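Local coordinates for Aureochrome1-like protein (Ochromonas danica, PDB 6I20), which binds flavin mononucleotide in a PAS-fold domain of the LOV type and probably serves as a blue-light sensor, at residues A[84-87]-A[91-94]; A[26-31]-A[110-115]. One frame throughout, in Å; residues are numbered along the deposited sequence.

Contact 1. Residues A[84-87]-A[91-94]; sequences LNYR and STFW. With FMN (flavin mononucleotide), chain E.
OG of S91 is gripped by two groups, NH1 of R87 at 2.9 Å and D89. The bond from NH1 lies close to the guanidinium plane but is bent, 153° at the hydrogen. The carbonyl O of S91 accepts the backbone N of R87 at 2.8 Å. From CG to NE the arginine chain is extended, which brings one guanidinium face against CD1 of F93, the two planes 39° apart. A water accepts from NH2 of R87 and donates to O of T92. With an alanine at R87, OG of S91 would probably lose this donor, the water its NH2 partner, and CD1 of F93 the flat group packed against it. N85 and F93 form an antiparallel hydrogen-bonded pair, N85 N to F93 O being almost straight (177°). CB of N85 rests on a face of the F93 ring, 3.6 Å from CZ. Beyond CB, the amide pairs with the flavin: OD1 receives N3 of FMN at 2.9 Å and ND2 donates to O2 of FMN at 3.0 Å. N95 also bonds to OD1, and ND2 also donates to O of L84 from above the carbonyl plane; gripped twice at both ends, the amide is held in its rotation. L84, Y86, T92 and W94 share the other side of the hairpin. There CG2 of T92 lies over the Y86 ring, 3.5 Å from CE2, and CD1 of L84 over the five-membered ring of W94. Strands 79-86 and 92-103 make this hairpin at one edge of the sheet; helix 121-130 packs against W94, and strand 109-119 meets F93 and R87 through K118.

Contact 2. Residues A[26-31]-A[110-115]; sequences PDNPIV and VNYLGV. With FMN (flavin mononucleotide), chain E.
The backbones of N28 and Y112 stay well apart, 8.9 Å between their CA atoms, and no hydrogen bond joins 26-31 to 110-115, so the contact rests on side chains that bridge from a loop to a strand. N28 reaches across with CG anti to its own backbone N (chi1 -169°), bringing OD1 to the edge of the Y112 ring, 3.9 Å from CD2. The amide and ring planes are 71° apart. OD1 has its polar partner elsewhere, in OG of S21, while ND2 of N28 approaches the flavin methyl C8M at 3.5 Å. Y112 meets the same end of the cofactor from the strand: its CB is 3.8 Å from C7M of FMN and 3.9 Å from C8M of FMN. The second touch is slight, CG2 of V31 standing 4.1 Å from ND2 of N111. Both ends of that amide are bonded outside the two segments, OD1 to the hydroxyl of Y5 and ND2 to the backbone O of S21. Farther along the strand, N of G114 comes within 3.5 Å of C7M of FMN. At its start, V110 and N111 together face L102 on strand 92-103, a classic beta bulge. A loop side chain and a strand closing around the dimethylbenzene end of the isoalloxazine are consistent with the flavin pocket of a LOV-type PAS domain.

Contact 1 and contact 2 serve opposite ends of one flavin: N85 of contact 1 supplies polar bonds to its pyrimidine ring, whereas 26-31 and 110-115 bring atoms against its methyl groups. Their centres are 20 Å apart and their nearest atoms about 9 Å, on opposite sides of the chain's centre, so FMN rather than direct touch connects them. Along the chain, contact 1 is nested within the loop closed by contact 2. The sheet offers a second connection, since strands 92-103 and 109-119 are successive in sequence and adjacent in space. FMN is also hydrogen-bonded by Q116, N52, Q57, R54 and R70.

Contact 1. Residues A[84-87]-A[91-94]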
ATOM      1  N   LEU A  84       2.295  -6.453  -9.761  1.00 17.18           N
ATOM      2  CA  LEU A  84       1.790  -5.615 -10.834  1.00 17.56           C
ATOM      3  C   LEU A  84       0.504  -4.928 -10.411  1.00 17.11           C
ATOM      4  O   LEU A  84      -0.408  -5.583  -9.904  1.00 16.60           O
ATOM      5  CB  LEU A  84       1.562  -6.473 -12.075  1.00 19.67           C
ATOM      6  CG  LEU A  84       1.372  -5.671 -13.365  1.00 21.39           C
ATOM      7  CD1 LEU A  84       2.692  -5.082 -13.857  1.00 23.27           C
ATOM      8  CD2 LEU A  84       0.729  -6.533 -14.457  1.00 23.72           C
ATOM      9  N   ASN A  85       0.451  -3.625 -10.611  1.00 15.53           N
ATOM     10  CA  ASN A  85      -0.737  -2.848 -10.297  1.00 14.92           C
ATOM     11  C   ASN A  85      -1.153  -2.055 -11.545  1.00 15.90           C
ATOM     12  O   ASN A  85      -0.434  -1.946 -12.532  1.00 17.67           O
ATOM     13  CB  ASN A  85      -0.486  -1.876  -9.135  1.00 14.90           C
ATOM     14  CG  ASN A  85      -0.631  -2.468  -7.752  1.00 15.24           C
ATOM     15  OD1 ASN A  85      -0.419  -1.697  -6.783  1.00 15.28           O
ATOM     16  ND2 ASN A  85      -1.054  -3.716  -7.583  1.00 15.25           N
ATOM     17  N   TYR A  86      -2.384  -1.560 -11.462  1.00 15.43           N
ATOM     18  CA  TYR A  86      -3.100  -0.917 -12.563  1.00 16.35           C
ATOM     19  C   TYR A  86      -3.530   0.494 -12.150  1.00 16.39           C
ATOM     20  O   TYR A  86      -4.112   0.693 -11.067  1.00 16.99           O
ATOM     21  CB  TYR A  86      -4.379  -1.702 -12.904  1.00 16.78           C
ATOM     22  CG  TYR A  86      -4.117  -3.036 -13.567  1.00 17.61           C
ATOM     23  CD1 TYR A  86      -3.640  -4.116 -12.839  1.00 17.94           C
ATOM     24  CD2 TYR A  86      -4.376  -3.223 -14.921  1.00 19.39           C
ATOM     25  CE1 TYR A  86      -3.398  -5.333 -13.432  1.00 19.23           C
ATOM     26  CE2 TYR A  86      -4.161  -4.454 -15.512  1.00 19.85           C
ATOM     27  CZ  TYR A  86      -3.647  -5.505 -14.755  1.00 20.84           C
ATOM     28  OH  TYR A  86      -3.356  -6.766 -15.296  1.00 23.67           O
ATOM     29  N   ARG A  87      -3.267   1.462 -13.029  1.00 16.42           N
ATOM     30  CA  ARG A  87      -3.746   2.829 -12.834  1.00 15.30           C
ATOM     31  C   ARG A  87      -5.208   2.918 -13.265  1.00 17.26           C
ATOM     32  O   ARG A  87      -5.757   2.007 -13.902  1.00 18.11           O
ATOM     33  CB  ARG A  87      -2.916   3.803 -13.661  1.00 17.40           C
ATOM     34  CG  ARG A  87      -1.437   3.778 -13.299  1.00 18.56           C
ATOM     35  CD  ARG A  87      -0.724   4.980 -13.898  1.00 19.57           C
ATOM     36  NE  ARG A  87       0.712   4.996 -13.598  1.00 20.16           N
ATOM     37  CZ  ARG A  87       1.621   4.279 -14.251  1.00 21.34           C
ATOM     38  NH1 ARG A  87       1.254   3.476 -15.255  1.00 22.89           N
ATOM     39  NH2 ARG A  87       2.901   4.361 -13.916  1.00 22.79           N
ATOM     40  N   SER A  91      -3.309   1.408 -17.459  1.00 20.67           N
ATOM     41  CA  SER A  91      -1.889   1.171 -17.644  1.00 20.14           C
ATOM     42  C   SER A  91      -1.350   0.469 -16.390  1.00 19.41           C
ATOM     43  O   SER A  91      -1.892   0.639 -15.297  1.00 18.77           O
ATOM     44  CB  SER A  91      -1.136   2.485 -17.917  1.00 21.65           C
ATOM     45  OG  SER A  91      -1.195   3.411 -16.845  1.00 22.21           O
ATOM     46  N   THR A  92      -0.283  -0.293 -16.576  1.00 19.92           N
ATOM     47  CA  THR A  92       0.281  -1.081 -15.487  1.00 19.70           C
ATOM     48  C   THR A  92       1.632  -0.580 -15.054  1.00 20.53           C
ATOM     49  O   THR A  92       2.341   0.080 -15.816  1.00 22.34           O
ATOM     50  CB  THR A  92       0.383  -2.564 -15.831  1.00 20.19           C
ATOM     51  OG1 THR A  92       1.193  -2.755 -16.988  1.00 22.79           O
ATOM     52  CG2 THR A  92      -1.020  -3.149 -16.107  1.00 20.92           C
ATOM     53  N   PHE A  93       1.973  -0.917 -13.818  1.00 18.86           N
ATOM     54  CA  PHE A  93       3.285  -0.611 -13.268  1.00 19.53           C
ATOM     55  C   PHE A  93       3.617  -1.656 -12.239  1.00 18.88           C
ATOM     56  O   PHE A  93       2.730  -2.228 -11.620  1.00 17.70           O
ATOM     57  CB  PHE A  93       3.331   0.800 -12.673  1.00 20.93           C
ATOM     58  CG  PHE A  93       2.445   1.030 -11.485  1.00 19.75           C
ATOM     59  CD1 PHE A  93       1.100   1.342 -11.656  1.00 19.70           C
ATOM     60  CD2 PHE A  93       2.927   0.954 -10.179  1.00 18.56           C
ATOM     61  CE1 PHE A  93       0.257   1.576 -10.577  1.00 19.36           C
ATOM     62  CE2 PHE A  93       2.086   1.199  -9.101  1.00 18.85           C
ATOM     63  CZ  PHE A  93       0.758   1.504  -9.293  1.00 19.44           C
ATOM     64  N   TRP A  94       4.915  -1.860 -12.030  1.00 19.13           N
ATOM     65  CA  TRP A  94       5.376  -2.727 -10.936  1.00 18.65           C
ATOM     66  C   TRP A  94       5.503  -1.893  -9.672  1.00 17.66           C
ATOM     67  O   TRP A  94       6.110  -0.818  -9.697  1.00 18.63           O
ATOM     68  CB  TRP A  94       6.702  -3.396 -11.281  1.00 19.74           C
ATOM     69  CG  TRP A  94       6.549  -4.452 -12.322  1.00 21.79           C
ATOM     70  CD1 TRP A  94       6.696  -4.315 -13.675  1.00 25.17           C
ATOM     71  CD2 TRP A  94       6.128  -5.788 -12.097  1.00 21.52           C
ATOM     72  NE1 TRP A  94       6.432  -5.509 -14.300  1.00 27.34           N
ATOM     73  CE2 TRP A  94       6.078  -6.430 -13.357  1.00 24.56           C
ATOM     74  CE3 TRP A  94       5.790  -6.512 -10.958  1.00 21.91           C
ATOM     75  CZ2 TRP A  94       5.730  -7.761 -13.487  1.00 25.74           C
ATOM     76  CZ3 TRP A  94       5.494  -7.825 -11.075  1.00 24.11           C
ATOM     77  CH2 TRP A  94       5.464  -8.445 -12.331  1.00 25.12           C
TER
HETATM   78  N1  FMN E 401      -2.490  -3.890  -2.706  1.00 14.14           N
HETATM   79  C2  FMN E 401      -1.987  -3.490  -3.894  1.00 15.04           C
HETATM   80  O2  FMN E 401      -2.129  -4.249  -4.880  1.00 15.88           O
HETATM   81  N3  FMN E 401      -1.356  -2.304  -4.075  1.00 14.04           N
HETATM   82  C4  FMN E 401      -1.158  -1.427  -3.044  1.00 13.47           C
HETATM   83  O4  FMN E 401      -0.506  -0.367  -3.237  1.00 14.05           O
HETATM   84  C4A FMN E 401      -1.699  -1.784  -1.776  1.00 12.54           C
HETATM   85  N5  FMN E 401      -1.556  -0.937  -0.708  1.00 12.87           N
HETATM   86  C5A FMN E 401      -2.011  -1.361   0.497  1.00 12.63           C
HETATM   87  C6  FMN E 401      -1.865  -0.531   1.629  1.00 12.73           C
HETATM   88  C7  FMN E 401      -2.302  -0.905   2.857  1.00 13.05           C
HETATM   89  C7M FMN E 401      -2.093   0.014   4.081  1.00 14.11           C
HETATM   90  C8  FMN E 401      -2.944  -2.177   3.046  1.00 14.41           C
HETATM   91  C8M FMN E 401      -3.417  -2.608   4.396  1.00 15.82           C
HETATM   92  C9  FMN E 401      -3.103  -3.002   1.960  1.00 13.87           C
HETATM   93  C9A FMN E 401      -2.640  -2.655   0.698  1.00 13.55           C
HETATM   94  N10 FMN E 401      -2.861  -3.482  -0.432  1.00 13.93           N
HETATM   95  C10 FMN E 401      -2.342  -3.084  -1.630  1.00 13.77           C
HETATM   96  C1' FMN E 401      -3.399  -4.830  -0.288  1.00 14.58           C
HETATM   97  C2' FMN E 401      -4.921  -4.960  -0.388  1.00 14.93           C
HETATM   98  O2' FMN E 401      -5.518  -3.802   0.214  1.00 16.28           O
HETATM   99  C3' FMN E 401      -5.371  -6.204   0.364  1.00 18.57           C
HETATM  100  O3' FMN E 401      -4.905  -6.199   1.724  1.00 19.98           O
HETATM  101  C4' FMN E 401      -4.969  -7.513  -0.277  1.00 21.25           C
HETATM  102  O4' FMN E 401      -5.404  -7.489  -1.647  1.00 22.00           O
HETATM  103  C5' FMN E 401      -5.668  -8.717   0.440  1.00 23.93           C
HETATM  104  O5' FMN E 401      -7.039  -8.358   0.818  1.00 26.31           O
HETATM  105  P   FMN E 401      -8.088  -9.572   0.979  0.80 27.53           P
HETATM  106  O1P FMN E 401      -9.397  -8.950   1.273  0.80 27.92           O
HETATM  107  O2P FMN E 401      -8.065 -10.313  -0.293  0.80 31.40           O
HETATM  108  O3P FMN E 401      -7.515 -10.383   2.134  0.80 31.28           O
HETATM  109  O   HOH W   1       4.375   2.667 -15.855  1.00 33.74           O

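Contact 2. Residues A[26-31]-A[110-115]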
ATOM      1  N   PRO A  26     -15.153  -1.845   8.168  1.00 21.03           N
ATOM      2  CA  PRO A  26     -15.265  -2.981   7.272  1.00 21.04           C
ATOM      3  C   PRO A  26     -14.409  -2.878   6.014  1.00 19.59           C
ATOM      4  O   PRO A  26     -14.359  -1.833   5.361  1.00 19.04           O
ATOM      5  CB  PRO A  26     -16.732  -2.989   6.873  1.00 24.37           C
ATOM      6  CG  PRO A  26     -17.416  -2.116   7.845  1.00 25.62           C
ATOM      7  CD  PRO A  26     -16.444  -1.381   8.680  1.00 23.11           C
ATOM      8  N   ASP A  27     -13.720  -3.980   5.742  1.00 18.77           N
ATOM      9  CA  ASP A  27     -12.852  -4.152   4.618  1.00 18.45           C
ATOM     10  C   ASP A  27     -11.569  -3.338   4.628  1.00 17.07           C
ATOM     11  O   ASP A  27     -10.936  -3.179   3.600  1.00 17.34           O
ATOM     12  CB  ASP A  27     -13.599  -3.920   3.284  1.00 19.35           C
ATOM     13  CG  ASP A  27     -13.017  -4.746   2.150  1.00 19.99           C
ATOM     14  OD1 ASP A  27     -12.299  -5.745   2.410  1.00 21.21           O
ATOM     15  OD2 ASP A  27     -13.266  -4.388   0.956  1.00 20.77           O
ATOM     16  N   ASN A  28     -11.164  -2.881   5.805  1.00 16.84           N
ATOM     17  CA  ASN A  28      -9.858  -2.255   5.978  1.00 16.07           C
ATOM     18  C   ASN A  28      -9.543  -1.198   4.919  1.00 15.17           C
ATOM     19  O   ASN A  28      -8.510  -1.272   4.202  1.00 15.51           O
ATOM     20  CB  ASN A  28      -8.769  -3.351   5.988  1.00 16.36           C
ATOM     21  CG  ASN A  28      -7.404  -2.857   6.416  1.00 16.98           C
ATOM     22  OD1 ASN A  28      -7.272  -1.877   7.157  1.00 17.04           O
ATOM     23  ND2 ASN A  28      -6.382  -3.534   5.938  1.00 17.96           N
ATOM     24  N   PRO A  29     -10.418  -0.186   4.823  1.00 15.06           N
ATOM     25  CA  PRO A  29     -10.269   0.803   3.771  1.00 14.40           C
ATOM     26  C   PRO A  29      -9.230   1.880   4.062  1.00 13.31           C
ATOM     27  O   PRO A  29      -8.850   2.124   5.222  1.00 14.13           O
ATOM     28  CB  PRO A  29     -11.628   1.436   3.734  1.00 15.68           C
ATOM     29  CG  PRO A  29     -12.059   1.433   5.160  1.00 16.47           C
ATOM     30  CD  PRO A  29     -11.588   0.093   5.646  1.00 16.30           C
ATOM     31  N   ILE A  30      -8.862   2.564   3.009  1.00 12.56           N
ATOM     32  CA  ILE A  30      -7.981   3.717   3.061  1.00 12.52           C
ATOM     33  C   ILE A  30      -8.700   4.866   3.786  1.00 12.63           C
ATOM     34  O   ILE A  30      -9.830   5.236   3.442  1.00 14.14           O
ATOM     35  CB  ILE A  30      -7.583   4.166   1.660  1.00 13.06           C
ATOM     36  CG1 ILE A  30      -6.800   3.113   0.909  1.00 14.19           C
ATOM     37  CG2 ILE A  30      -6.820   5.483   1.680  1.00 14.39           C
ATOM     38  CD1 ILE A  30      -6.747   3.418  -0.593  1.00 16.85           C
ATOM     39  N   VAL A  31      -8.007   5.458   4.775  1.00 12.75           N
ATOM     40  CA  VAL A  31      -8.478   6.636   5.510  1.00 13.26           C
ATOM     41  C   VAL A  31      -7.580   7.873   5.242  1.00 12.91           C
ATOM     42  O   VAL A  31      -7.966   8.982   5.648  1.00 14.06           O
ATOM     43  CB  VAL A  31      -8.650   6.421   7.032  1.00 14.62           C
ATOM     44  CG1 VAL A  31      -9.779   5.441   7.313  1.00 16.20           C
ATOM     45  CG2 VAL A  31      -7.335   5.988   7.666  1.00 15.38           C
ATOM     46  N   VAL A 110      -3.477  -0.034  15.296  1.00 15.46           N
ATOM     47  CA  VAL A 110      -4.494   0.992  15.134  1.00 15.92           C
ATOM     48  C   VAL A 110      -4.719   1.254  13.657  1.00 15.11           C
ATOM     49  O   VAL A 110      -5.865   1.460  13.211  1.00 16.49           O
ATOM     50  CB  VAL A 110      -4.117   2.298  15.883  1.00 16.99           C
ATOM     51  CG1 VAL A 110      -5.193   3.355  15.725  1.00 17.60           C
ATOM     52  CG2 VAL A 110      -3.974   2.013  17.364  1.00 19.04           C
ATOM     53  N   ASN A 111      -3.677   1.273  12.868  1.00 14.42           N
ATOM     54  CA  ASN A 111      -3.765   1.541  11.436  1.00 13.78           C
ATOM     55  C   ASN A 111      -2.712   0.707  10.724  1.00 13.18           C
ATOM     56  O   ASN A 111      -1.762   0.207  11.358  1.00 14.34           O
ATOM     57  CB  ASN A 111      -3.529   3.031  11.098  1.00 14.27           C
ATOM     58  CG  ASN A 111      -4.642   3.944  11.568  1.00 14.67           C
ATOM     59  OD1 ASN A 111      -4.479   4.693  12.551  1.00 15.88           O
ATOM     60  ND2 ASN A 111      -5.781   3.939  10.869  1.00 15.38           N
ATOM     61  N   TYR A 112      -2.836   0.580   9.396  1.00 13.09           N
ATOM     62  CA  TYR A 112      -1.734   0.093   8.588  1.00 12.84           C
ATOM     63  C   TYR A 112      -1.228   1.175   7.662  1.00 12.68           C
ATOM     64  O   TYR A 112      -2.009   1.996   7.162  1.00 13.48           O
ATOM     65  CB  TYR A 112      -2.156  -1.113   7.729  1.00 13.75           C
ATOM     66  CG  TYR A 112      -2.477  -2.327   8.548  1.00 14.76           C
ATOM     67  CD1 TYR A 112      -1.481  -3.136   9.048  1.00 16.17           C
ATOM     68  CD2 TYR A 112      -3.781  -2.701   8.794  1.00 16.56           C
ATOM     69  CE1 TYR A 112      -1.780  -4.242   9.820  1.00 17.85           C
ATOM     70  CE2 TYR A 112      -4.078  -3.815   9.560  1.00 18.41           C
ATOM     71  CZ  TYR A 112      -3.090  -4.579  10.088  1.00 18.77           C
ATOM     72  OH  TYR A 112      -3.415  -5.687  10.860  1.00 22.54           O
ATOM     73  N   LEU A 113       0.091   1.176   7.467  1.00 13.22           N
ATOM     74  CA  LEU A 113       0.758   2.038   6.531  1.00 13.40           C
ATOM     75  C   LEU A 113       1.135   1.217   5.318  1.00 13.25           C
ATOM     76  O   LEU A 113       1.690   0.132   5.469  1.00 14.96           O
ATOM     77  CB  LEU A 113       2.045   2.584   7.181  1.00 14.65           C
ATOM     78  CG  LEU A 113       2.995   3.369   6.288  1.00 15.53           C
ATOM     79  CD1 LEU A 113       2.337   4.635   5.806  1.00 16.49           C
ATOM     80  CD2 LEU A 113       4.286   3.662   7.046  1.00 16.67           C
ATOM     81  N   GLY A 114       0.887   1.761   4.125  1.00 12.70           N
ATOM     82  CA  GLY A 114       1.371   1.130   2.905  1.00 13.11           C
ATOM     83  C   GLY A 114       2.111   2.149   2.082  1.00 13.40           C
ATOM     84  O   GLY A 114       1.613   3.250   1.854  1.00 15.88           O
ATOM     85  N   VAL A 115       3.337   1.821   1.700  1.00 13.05           N
ATOM     86  CA  VAL A 115       4.183   2.710   0.916  1.00 14.14           C
ATOM     87  C   VAL A 115       4.474   2.064  -0.424  1.00 14.05           C
ATOM     88  O   VAL A 115       4.974   0.931  -0.464  1.00 14.56           O
ATOM     89  CB  VAL A 115       5.514   3.020   1.665  1.00 14.88           C
ATOM     90  CG1 VAL A 115       6.415   3.918   0.807  1.00 16.04           C
ATOM     91  CG2 VAL A 115       5.240   3.611   3.059  1.00 15.99           C
TER
HETATM   92  N1  FMN E 401      -2.490  -3.890  -2.706  1.00 14.14           N
HETATM   93  C2  FMN E 401      -1.987  -3.490  -3.894  1.00 15.04           C
HETATM   94  O2  FMN E 401      -2.129  -4.249  -4.880  1.00 15.88           O
HETATM   95  N3  FMN E 401      -1.356  -2.304  -4.075  1.00 14.04           N
HETATM   96  C4  FMN E 401      -1.158  -1.427  -3.044  1.00 13.47           C
HETATM   97  O4  FMN E 401      -0.506  -0.367  -3.237  1.00 14.05           O
HETATM   98  C4A FMN E 401      -1.699  -1.784  -1.776  1.00 12.54           C
HETATM   99  N5  FMN E 401      -1.556  -0.937  -0.708  1.00 12.87           N
HETATM  100  C5A FMN E 401      -2.011  -1.361   0.497  1.00 12.63           C
HETATM  101  C6  FMN E 401      -1.865  -0.531   1.629  1.00 12.73           C
HETATM  102  C7  FMN E 401      -2.302  -0.905   2.857  1.00 13.05           C
HETATM  103  C7M FMN E 401      -2.093   0.014   4.081  1.00 14.11           C
HETATM  104  C8  FMN E 401      -2.944  -2.177   3.046  1.00 14.41           C
HETATM  105  C8M FMN E 401      -3.417  -2.608   4.396  1.00 15.82           C
HETATM  106  C9  FMN E 401      -3.103  -3.002   1.960  1.00 13.87           C
HETATM  107  C9A FMN E 401      -2.640  -2.655   0.698  1.00 13.55           C
HETATM  108  N10 FMN E 401      -2.861  -3.482  -0.432  1.00 13.93           N
HETATM  109  C10 FMN E 401      -2.342  -3.084  -1.630  1.00 13.77           C
HETATM  110  C1' FMN E 401      -3.399  -4.830  -0.288  1.00 14.58           C
HETATM  111  C2' FMN E 401      -4.921  -4.960  -0.388  1.00 14.93           C
HETATM  112  O2' FMN E 401      -5.518  -3.802   0.214  1.00 16.28           O
HETATM  113  C3' FMN E 401      -5.371  -6.204   0.364  1.00 18.57           C
HETATM  114  O3' FMN E 401      -4.905  -6.199   1.724  1.00 19.98           O
HETATM  115  C4' FMN E 401      -4.969  -7.513  -0.277  1.00 21.25           C
HETATM  116  O4' FMN E 401      -5.404  -7.489  -1.647  1.00 22.00           O
HETATM  117  C5' FMN E 401      -5.668  -8.717   0.440  1.00 23.93           C
HETATM  118  O5' FMN E 401      -7.039  -8.358   0.818  1.00 26.31           O
HETATM  119  P   FMN E 401      -8.088  -9.572   0.979  0.80 27.53           P
HETATM  120  O1P FMN E 401      -9.397  -8.950   1.273  0.80 27.92           O
HETATM  121  O2P FMN E 401      -8.065 -10.313  -0.293  0.80 31.40           O
HETATM  122  O3P FMN E 401      -7.515 -10.383   2.134  0.80 31.28           O